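Alanine glyoxylate transaminase (Thermococcus litoralis, PDB 2ZC0) probably catalyses the transfer of the amino group from alanine to glyoxylate, using pyridoxal 5'-phosphate as its cofactor. Local coordinates at residues Gly109-Leu114 with Leu210-Thr215; Val117-Gly122 with Val175-Thr180; Val125-Pro130 with Asn134-Phe139. One frame throughout, in Å; residues are numbered along the deposited sequence.

Interaction 1 (Gly109-Leu114 with Leu210-Thr215). With PMP (4'-deoxy-4'-aminopyridoxal-5'-phosphate), chain F.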
loop_
_atom_site.group_PDB
_atom_site.type_symbol
_atom_site.label_atom_id
_atom_site.label_comp_id
_atom_site.label_asym_id
_atom_site.label_seq_id
_atom_site.Cartn_x
_atom_site.Cartn_y
_atom_site.Cartn_z
ATOM N N GLY A 109 2.286 17.026 -13.792
ATOM C CA GLY A 109 1.021 16.336 -13.599
ATOM C C GLY A 109 0.983 15.050 -14.392
ATOM O O GLY A 109 0.537 14.024 -13.895
ATOM N N ALA A 110 1.470 15.106 -15.629
ATOM C CA ALA A 110 1.507 13.930 -16.501
ATOM C C ALA A 110 2.290 12.807 -15.830
ATOM O O ALA A 110 1.855 11.658 -15.809
ATOM C CB ALA A 110 2.147 14.291 -17.840
ATOM N N LEU A 111 3.445 13.153 -15.278
ATOM C CA LEU A 111 4.302 12.171 -14.617
ATOM C C LEU A 111 3.669 11.636 -13.316
ATOM O O LEU A 111 3.871 10.480 -12.964
ATOM C CB LEU A 111 5.675 12.792 -14.324
ATOM C CG LEU A 111 6.918 12.569 -15.220
ATOM C CD1 LEU A 111 6.631 11.636 -16.377
ATOM C CD2 LEU A 111 7.423 13.918 -15.706
ATOM N N ASP A 112 2.919 12.475 -12.606
ATOM C CA ASP A 112 2.260 12.060 -11.369
ATOM C C ASP A 112 1.078 11.140 -11.717
ATOM O O ASP A 112 0.882 10.092 -11.095
ATOM C CB ASP A 112 1.784 13.304 -10.597
ATOM C CG ASP A 112 0.949 12.959 -9.372
ATOM O OD1 ASP A 112 -0.294 13.035 -9.479
ATOM O OD2 ASP A 112 1.518 12.607 -8.323
ATOM N N LEU A 113 0.307 11.527 -12.727
ATOM C CA LEU A 113 -0.814 10.713 -13.166
ATOM C C LEU A 113 -0.313 9.318 -13.581
ATOM O O LEU A 113 -0.890 8.305 -13.189
ATOM C CB LEU A 113 -1.546 11.416 -14.324
ATOM C CG LEU A 113 -2.876 12.096 -13.935
ATOM C CD1 LEU A 113 -2.742 12.764 -12.595
ATOM C CD2 LEU A 113 -3.318 13.092 -15.007
ATOM N N LEU A 114 0.783 9.269 -14.339
ATOM C CA LEU A 114 1.354 7.998 -14.766
ATOM C C LEU A 114 1.879 7.160 -13.588
ATOM O O LEU A 114 1.721 5.941 -13.566
ATOM C CB LEU A 114 2.511 8.218 -15.758
ATOM C CG LEU A 114 2.295 8.209 -17.290
ATOM C CD1 LEU A 114 0.884 7.704 -17.660
ATOM C CD2 LEU A 114 2.547 9.586 -17.821
ATOM N N LEU A 210 8.310 -0.992 -19.971
ATOM C CA LEU A 210 7.664 0.189 -20.529
ATOM C C LEU A 210 8.661 1.315 -20.341
ATOM O O LEU A 210 9.487 1.268 -19.428
ATOM C CB LEU A 210 6.364 0.486 -19.776
ATOM C CG LEU A 210 5.024 0.238 -20.493
ATOM C CD1 LEU A 210 5.050 -1.029 -21.328
ATOM C CD2 LEU A 210 3.942 0.176 -19.448
ATOM N N ILE A 211 8.598 2.313 -21.213
ATOM C CA ILE A 211 9.497 3.464 -21.159
ATOM C C ILE A 211 8.681 4.731 -21.151
ATOM O O ILE A 211 7.857 4.929 -22.030
ATOM C CB ILE A 211 10.412 3.529 -22.435
ATOM C CG1 ILE A 211 11.397 2.371 -22.451
ATOM C CG2 ILE A 211 11.125 4.872 -22.506
ATOM C CD1 ILE A 211 12.111 2.208 -23.804
ATOM N N ILE A 212 8.908 5.579 -20.156
ATOM C CA ILE A 212 8.224 6.870 -20.071
ATOM C C ILE A 212 9.249 7.891 -20.563
ATOM O O ILE A 212 10.241 8.148 -19.881
ATOM C CB ILE A 212 7.859 7.245 -18.624
ATOM C CG1 ILE A 212 6.852 6.240 -18.047
ATOM C CG2 ILE A 212 7.334 8.657 -18.595
ATOM C CD1 ILE A 212 6.404 6.592 -16.648
ATOM N N GLU A 213 8.999 8.462 -21.738
ATOM C CA GLU A 213 9.887 9.439 -22.365
ATOM C C GLU A 213 9.488 10.879 -22.055
ATOM O O GLU A 213 8.406 11.326 -22.437
ATOM C CB GLU A 213 9.899 9.212 -23.897
ATOM C CG GLU A 213 10.696 10.234 -24.729
ATOM C CD GLU A 213 10.868 9.829 -26.208
ATOM O OE1 GLU A 213 11.888 10.225 -26.812
ATOM O OE2 GLU A 213 9.995 9.132 -26.764
ATOM N N ASP A 214 10.380 11.603 -21.386
ATOM C CA ASP A 214 10.144 12.995 -21.026
ATOM C C ASP A 214 10.663 13.876 -22.163
ATOM O O ASP A 214 11.859 13.926 -22.418
ATOM C CB ASP A 214 10.868 13.297 -19.716
ATOM C CG ASP A 214 10.409 14.580 -19.068
ATOM O OD1 ASP A 214 10.422 14.629 -17.826
ATOM O OD2 ASP A 214 10.059 15.542 -19.773
ATOM N N THR A 215 9.737 14.563 -22.830
ATOM C CA THR A 215 10.017 15.430 -23.975
ATOM C C THR A 215 9.966 16.925 -23.635
ATOM O O THR A 215 9.663 17.761 -24.494
ATOM C CB THR A 215 8.989 15.171 -25.101
ATOM O OG1 THR A 215 7.670 15.486 -24.618
ATOM C CG2 THR A 215 9.027 13.723 -25.537
HETATM N N1 PMP F . 10.310 17.208 -17.052
HETATM C C2 PMP F . 11.529 17.775 -16.913
HETATM C C2A PMP F . 12.737 16.915 -17.290
HETATM C C3 PMP F . 11.675 19.109 -16.446
HETATM O O3 PMP F . 12.943 19.657 -16.313
HETATM C C4 PMP F . 10.489 19.862 -16.107
HETATM C C4A PMP F . 10.654 21.308 -15.603
HETATM N N4A PMP F . 10.158 21.511 -14.242
HETATM C C5 PMP F . 9.125 19.163 -16.283
HETATM C C6 PMP F . 9.101 17.830 -16.759
HETATM C C5A PMP F . 7.786 19.853 -15.962
HETATM O O4P PMP F . 7.646 20.696 -16.667
HETATM P P PMP F . 6.171 21.445 -16.422
HETATM O O1P PMP F . 4.860 21.300 -17.784
HETATM O O2P PMP F . 6.589 23.304 -16.277
HETATM O O3P PMP F . 5.355 20.932 -14.885
#

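Interaction 2 (Val117-Gly122 with Val175-Thr180)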
loop_
_atom_site.group_PDB
_atom_site.type_symbol
_atom_site.label_atom_id
_atom_site.label_comp_id
_atom_site.label_asym_id
_atom_site.label_seq_id
_atom_site.Cartn_x
_atom_site.Cartn_y
_atom_site.Cartn_z
ATOM N N VAL A 117 -0.872 5.276 -11.741
ATOM C CA VAL A 117 -1.461 4.148 -12.435
ATOM C C VAL A 117 -0.461 3.027 -12.691
ATOM O O VAL A 117 -0.848 1.875 -12.879
ATOM C CB VAL A 117 -2.027 4.598 -13.802
ATOM C CG1 VAL A 117 -2.333 3.393 -14.671
ATOM C CG2 VAL A 117 -3.280 5.435 -13.596
ATOM N N LEU A 118 0.824 3.358 -12.675
ATOM C CA LEU A 118 1.844 2.377 -12.988
ATOM C C LEU A 118 2.729 1.893 -11.850
ATOM O O LEU A 118 3.404 0.885 -11.990
ATOM C CB LEU A 118 2.714 2.918 -14.129
ATOM C CG LEU A 118 2.003 3.241 -15.451
ATOM C CD1 LEU A 118 3.007 3.847 -16.421
ATOM C CD2 LEU A 118 1.379 1.979 -16.046
ATOM N N ILE A 119 2.712 2.578 -10.716
ATOM C CA ILE A 119 3.560 2.172 -9.602
ATOM C C ILE A 119 2.851 1.604 -8.367
ATOM O O ILE A 119 1.941 2.227 -7.826
ATOM C CB ILE A 119 4.408 3.366 -9.124
ATOM C CG1 ILE A 119 5.277 3.876 -10.265
ATOM C CG2 ILE A 119 5.264 2.965 -7.935
ATOM C CD1 ILE A 119 5.885 5.203 -9.965
ATOM N N ASP A 120 3.257 0.416 -7.933
ATOM C CA ASP A 120 2.725 -0.171 -6.707
ATOM C C ASP A 120 3.881 0.051 -5.718
ATOM O O ASP A 120 5.055 -0.072 -6.081
ATOM C CB ASP A 120 2.465 -1.684 -6.845
ATOM C CG ASP A 120 1.069 -2.015 -7.385
ATOM O OD1 ASP A 120 0.060 -1.543 -6.810
ATOM O OD2 ASP A 120 0.981 -2.767 -8.379
ATOM N N PRO A 121 3.573 0.399 -4.463
ATOM C CA PRO A 121 4.660 0.614 -3.503
ATOM C C PRO A 121 5.697 -0.541 -3.503
ATOM O O PRO A 121 5.333 -1.710 -3.375
ATOM C CB PRO A 121 3.911 0.742 -2.182
ATOM C CG PRO A 121 2.635 1.452 -2.611
ATOM C CD PRO A 121 2.258 0.685 -3.863
ATOM N N GLY A 122 6.983 -0.207 -3.652
ATOM C CA GLY A 122 8.014 -1.229 -3.668
ATOM C C GLY A 122 8.575 -1.478 -5.061
ATOM O O GLY A 122 9.684 -1.992 -5.226
ATOM N N VAL A 175 10.955 -4.994 -11.706
ATOM C CA VAL A 175 11.080 -3.699 -12.342
ATOM C C VAL A 175 10.185 -3.695 -13.569
ATOM O O VAL A 175 9.976 -4.730 -14.198
ATOM C CB VAL A 175 12.539 -3.431 -12.782
ATOM C CG1 VAL A 175 13.028 -4.555 -13.692
ATOM C CG2 VAL A 175 12.614 -2.080 -13.510
ATOM N N LYS A 176 9.641 -2.547 -13.930
ATOM C CA LYS A 176 8.789 -2.548 -15.109
ATOM C C LYS A 176 8.903 -1.291 -15.936
ATOM O O LYS A 176 8.634 -1.317 -17.136
ATOM C CB LYS A 176 7.321 -2.745 -14.714
ATOM C CG LYS A 176 6.593 -1.455 -14.415
ATOM C CD LYS A 176 5.094 -1.655 -14.135
ATOM C CE LYS A 176 4.837 -2.257 -12.757
ATOM N NZ LYS A 176 3.405 -2.160 -12.399
ATOM N N LEU A 177 9.296 -0.191 -15.308
ATOM C CA LEU A 177 9.391 1.068 -16.030
ATOM C C LEU A 177 10.788 1.643 -16.057
ATOM O O LEU A 177 11.615 1.393 -15.174
ATOM C CB LEU A 177 8.461 2.125 -15.404
ATOM C CG LEU A 177 7.000 1.791 -15.075
ATOM C CD1 LEU A 177 6.390 2.925 -14.235
ATOM C CD2 LEU A 177 6.222 1.588 -16.357
ATOM N N ILE A 178 11.021 2.440 -17.089
ATOM C CA ILE A 178 12.272 3.139 -17.280
ATOM C C ILE A 178 11.845 4.547 -17.643
ATOM O O ILE A 178 11.110 4.729 -18.602
ATOM C CB ILE A 178 13.081 2.577 -18.457
ATOM C CG1 ILE A 178 13.655 1.210 -18.107
ATOM C CG2 ILE A 178 14.182 3.569 -18.829
ATOM C CD1 ILE A 178 14.432 0.586 -19.259
ATOM N N TYR A 179 12.267 5.517 -16.838
ATOM C CA TYR A 179 11.977 6.927 -17.061
ATOM C C TYR A 179 13.254 7.529 -17.651
ATOM O O TYR A 179 14.345 7.377 -17.074
ATOM C CB TYR A 179 11.641 7.619 -15.737
ATOM C CG TYR A 179 11.617 9.143 -15.776
ATOM C CD1 TYR A 179 12.613 9.886 -15.143
ATOM C CD2 TYR A 179 10.609 9.841 -16.440
ATOM C CE1 TYR A 179 12.612 11.281 -15.173
ATOM C CE2 TYR A 179 10.597 11.254 -16.475
ATOM C CZ TYR A 179 11.612 11.953 -15.834
ATOM O OH TYR A 179 11.638 13.337 -15.863
ATOM N N THR A 180 13.115 8.204 -18.793
ATOM C CA THR A 180 14.251 8.818 -19.462
ATOM C C THR A 180 13.918 10.179 -20.074
ATOM O O THR A 180 12.786 10.429 -20.488
ATOM C CB THR A 180 14.797 7.880 -20.579
ATOM O OG1 THR A 180 15.795 8.565 -21.349
ATOM C CG2 THR A 180 13.671 7.446 -21.503
HETATM O O HOH W 1 3.123 -3.145 -9.876
#

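Interaction 3 (Val125-Pro130 with Asn134-Phe139)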
loop_
_atom_site.group_PDB
_atom_site.type_symbol
_atom_site.label_atom_id
_atom_site.label_comp_id
_atom_site.label_asym_id
_atom_site.label_seq_id
_atom_site.Cartn_x
_atom_site.Cartn_y
_atom_site.Cartn_z
ATOM N N VAL A 125 11.901 1.477 -10.192
ATOM C CA VAL A 125 11.776 2.172 -11.457
ATOM C C VAL A 125 13.189 2.632 -11.771
ATOM O O VAL A 125 13.861 3.208 -10.912
ATOM C CB VAL A 125 10.811 3.389 -11.383
ATOM C CG1 VAL A 125 11.019 4.152 -10.124
ATOM C CG2 VAL A 125 11.042 4.289 -12.570
ATOM N N ILE A 126 13.664 2.340 -12.979
ATOM C CA ILE A 126 15.012 2.731 -13.346
ATOM C C ILE A 126 15.013 4.071 -14.062
ATOM O O ILE A 126 14.122 4.372 -14.853
ATOM C CB ILE A 126 15.712 1.600 -14.169
ATOM C CG1 ILE A 126 16.843 2.157 -15.031
ATOM C CG2 ILE A 126 14.710 0.862 -15.000
ATOM C CD1 ILE A 126 16.377 2.844 -16.304
ATOM N N THR A 127 16.017 4.884 -13.750
ATOM C CA THR A 127 16.163 6.216 -14.321
ATOM C C THR A 127 17.625 6.446 -14.672
ATOM O O THR A 127 18.472 5.583 -14.453
ATOM C CB THR A 127 15.791 7.289 -13.290
ATOM O OG1 THR A 127 16.769 7.288 -12.241
ATOM C CG2 THR A 127 14.425 6.996 -12.680
ATOM N N GLU A 128 17.921 7.616 -15.220
ATOM C CA GLU A 128 19.304 7.973 -15.533
ATOM C C GLU A 128 19.891 8.428 -14.194
ATOM O O GLU A 128 19.144 8.605 -13.226
ATOM C CB GLU A 128 19.325 9.121 -16.554
ATOM C CG GLU A 128 18.998 8.676 -17.977
ATOM C CD GLU A 128 18.095 9.642 -18.716
ATOM O OE1 GLU A 128 17.645 10.636 -18.113
ATOM O OE2 GLU A 128 17.819 9.401 -19.912
ATOM N N ASN A 129 21.214 8.564 -14.114
ATOM C CA ASN A 129 21.861 9.053 -12.889
ATOM C C ASN A 129 22.888 10.099 -13.304
ATOM O O ASN A 129 23.895 9.768 -13.941
ATOM C CB ASN A 129 22.546 7.918 -12.108
ATOM C CG ASN A 129 23.123 8.392 -10.760
ATOM O OD1 ASN A 129 22.676 9.400 -10.199
ATOM N ND2 ASN A 129 24.098 7.655 -10.232
ATOM N N PRO A 130 22.636 11.381 -12.971
ATOM C CA PRO A 130 21.463 11.884 -12.242
ATOM C C PRO A 130 20.209 11.944 -13.119
ATOM O O PRO A 130 20.237 11.538 -14.282
ATOM C CB PRO A 130 21.900 13.279 -11.832
ATOM C CG PRO A 130 22.642 13.718 -13.080
ATOM C CD PRO A 130 23.519 12.501 -13.349
ATOM N N ASN A 134 12.451 16.343 -9.400
ATOM C CA ASN A 134 11.035 16.271 -9.146
ATOM C C ASN A 134 10.415 14.958 -9.546
ATOM O O ASN A 134 9.492 14.503 -8.891
ATOM C CB ASN A 134 10.308 17.452 -9.767
ATOM C CG ASN A 134 10.117 18.562 -8.761
ATOM O OD1 ASN A 134 10.988 18.787 -7.922
ATOM N ND2 ASN A 134 8.991 19.250 -8.822
ATOM N N THR A 135 10.949 14.318 -10.584
ATOM C CA THR A 135 10.388 13.037 -10.969
ATOM C C THR A 135 10.807 11.969 -9.966
ATOM O O THR A 135 10.015 11.087 -9.615
ATOM C CB THR A 135 10.806 12.647 -12.373
ATOM O OG1 THR A 135 10.354 13.649 -13.288
ATOM C CG2 THR A 135 10.201 11.302 -12.775
ATOM N N LEU A 136 12.037 12.063 -9.474
ATOM C CA LEU A 136 12.524 11.071 -8.508
ATOM C C LEU A 136 11.701 11.187 -7.214
ATOM O O LEU A 136 11.321 10.187 -6.604
ATOM C CB LEU A 136 14.019 11.297 -8.213
ATOM C CG LEU A 136 15.008 11.177 -9.395
ATOM C CD1 LEU A 136 16.442 11.397 -8.897
ATOM C CD2 LEU A 136 14.887 9.805 -10.046
ATOM N N LEU A 137 11.442 12.426 -6.802
ATOM C CA LEU A 137 10.662 12.723 -5.600
ATOM C C LEU A 137 9.214 12.245 -5.822
ATOM O O LEU A 137 8.632 11.582 -4.968
ATOM C CB LEU A 137 10.708 14.240 -5.323
ATOM C CG LEU A 137 11.511 14.843 -4.152
ATOM C CD1 LEU A 137 12.643 13.949 -3.716
ATOM C CD2 LEU A 137 11.993 16.220 -4.530
ATOM N N ALA A 138 8.653 12.561 -6.985
ATOM C CA ALA A 138 7.288 12.162 -7.301
ATOM C C ALA A 138 7.120 10.653 -7.228
ATOM O O ALA A 138 6.176 10.168 -6.614
ATOM C CB ALA A 138 6.883 12.658 -8.694
ATOM N N PHE A 139 8.044 9.903 -7.827
ATOM C CA PHE A 139 7.936 8.443 -7.812
ATOM C C PHE A 139 8.215 7.801 -6.459
ATOM O O PHE A 139 7.611 6.774 -6.116
ATOM C CB PHE A 139 8.848 7.820 -8.875
ATOM C CG PHE A 139 8.413 8.104 -10.291
ATOM C CD1 PHE A 139 7.244 8.815 -10.551
ATOM C CD2 PHE A 139 9.167 7.640 -11.367
ATOM C CE1 PHE A 139 6.831 9.065 -11.863
ATOM C CE2 PHE A 139 8.767 7.885 -12.681
ATOM C CZ PHE A 139 7.592 8.596 -12.930
#

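Interaction 1 (Gly109-Leu114 with Leu210-Thr215)
Leu111 is the residue of helix 106-118 that reaches furthest into this contact, and its two methyls have different partners. CD1 meets the branch methyl CG2 of Ile212 at 3.8 Å. CD2 rises toward the carboxylate of Asp214 and lies 3.7 Å from its OD1. The two side chains lie across each other, and the methyl is what meets the acid. The same CD2 is 4.4 Å from C6 of the PMP pyridine ring, which places the methyl near the N1-C6 side of the ring.

Asp112 turns to the dimer side, where OD2 forms a salt bridge with Arg116 of the second subunit. The helix and strand 210-214 run antiparallel, at 168°, with their axes 10.9 Å apart. This is a helix laid over the mostly parallel sheet of the large domain of fold-type I PLP enzymes. Ile212 points to the helix, while its neighbour Glu213 points away; Asp214 reaches it only with its carboxylate. Leu113 packs on Ile258 of a further strand of that sheet.

Leu114, about one turn after Leu111, brings its CB to within 4.3 Å of Ile212 CD1. Ile212 thus serves both leucines. Its CG2 stands anti to the backbone N and goes to Leu111, while its extended CG1-CD1 arm (chi1 -64°) goes to Leu114.

Beyond this apolar layer Asp214 meets the cofactor. Its CG is anti to the backbone N (chi1 -165°), which brings OD1 to 2.7 Å from PMP N1. An aspartate facing the pyridine nitrogen is characteristic of this family. OD1 also accepts a hydrogen bond from Tyr179 OH, and OD2 is bonded to Ala216 N; the two bonds fix the turn of the carboxylate.

Interaction 2 (Val117-Gly122 with Val175-Thr180)
The peptide carbonyl of Leu118 is the flat group that Lys176 meets, and the ammonium group approaches it from off the plane. Lys176 NZ donates to Leu118 O at 3.1 Å, tilted 30° from the carbonyl plane, with a C=O...N angle of 146°. The second flat group is the Asp120 carboxylate. Lys176 does not touch it directly: NZ and OD2 are 4.7 Å apart. A water joins them, donating to Asp120 OD2 at 2.6 Å and accepting from Lys176 NZ at 2.7 Å.

The lysine chain is bent at chi3 (75°). The bend carries CD and CE alongside the Leu118 oxygen and brings NZ to it. Lys176 and Leu177, though consecutive, both point toward 117-122.

Leu177 forms the apolar half of the contact. Its CD1 sits 3.7 Å from Leu118 CB, and its CD2 lies 3.9 Å from Leu118 CD1. The two leucines are set nearly perpendicular to each other. Ile119, the first residue to leave helical geometry, adds CG1 at 4.2 Å from Leu177 CD1. The contact therefore pins the C-terminal end of helix 106-118 to strand 175-180 of the large-domain sheet.

The site is also an assembly contact. Lys176 NZ is hydrogen-bonded to Tyr6 O of the second subunit, and Asp120 OD2 to Gly9 N of that subunit. Asp120 OD2 also lies close to Asp120 OD2 of the fourth subunit.

The chemistry suggests that the lysine charge is well placed against the partly negative carbonyl end of the helix. The water-bridged lysine probably also eases the crowding of like charges at Asp120, though a raised carboxylate pKa there remains possible.

Interaction 3 (Val125-Pro130 with Asn134-Phe139)
Leu136 is the first residue of the helix to touch the strand, and it does so with one methyl. Its CD2 rests against the side chain of Thr127, 3.8 Å from OG1 and nearly as close to CG2. The methyl thus spans both branches of the threonine. The hydroxyl itself is engaged within the strand: Thr127 OG1 donates to Glu128 O at 2.9 Å. This bond depends on chi1 of 68°, with OG1 held between the backbone N and the carbonyl carbon. It fixes the rotation of the threonine. The hydroxyl proton goes to the Glu128 carbonyl, and the methyl meets the oxygen by van der Waals contact. Leu136 also packs on Ile146 of strand 145-152. A bound zinc ion lies about 5 Å from its side chain.

Phe139, about one turn later, supplies the second point of contact. Its CD2 sits 4.0 Å from Val125 CG2 and 4.1 Å from Val125 CG1. The valine therefore straddles a single ring atom, approaching the ring obliquely. Thr135 CG2 sits 3.7 Å over one face of the same ring, near its margin. That threonine belongs to the previous turn of the helix, so the ring is held between its own helix and the strand.

Val125 and Thr127 are alternate residues of the strand, and both point to the helix. The contact joins the first two elements of a beta-alpha-beta crossover: strand 124-129, helix 133-140 and strand 145-152. Such units build the large, cofactor-binding domain of class I aminotransferases.

In the fold
The three contacts lie 10 to 11 Å apart, centre to centre, in one layered domain. Strands 210-214, 175-180 and 124-129 are consecutive parallel neighbours in its mixed sheet. Interactions 1 and 2 share helix 106-118, which covers the first two of these strands. Interaction 3 adds helix 133-140 beside it, and Leu111 O packs against Phe139 CE1 where the two helices meet. Along the chain, interaction 3 is nested inside the loop closed by interaction 2, and that loop inside interaction 1. Thr180 OG1 and Glu128 OE2 probably bond between strands. All three contacts lie near the second subunit, and the cofactor is also bonded to Tyr71 of that subunit.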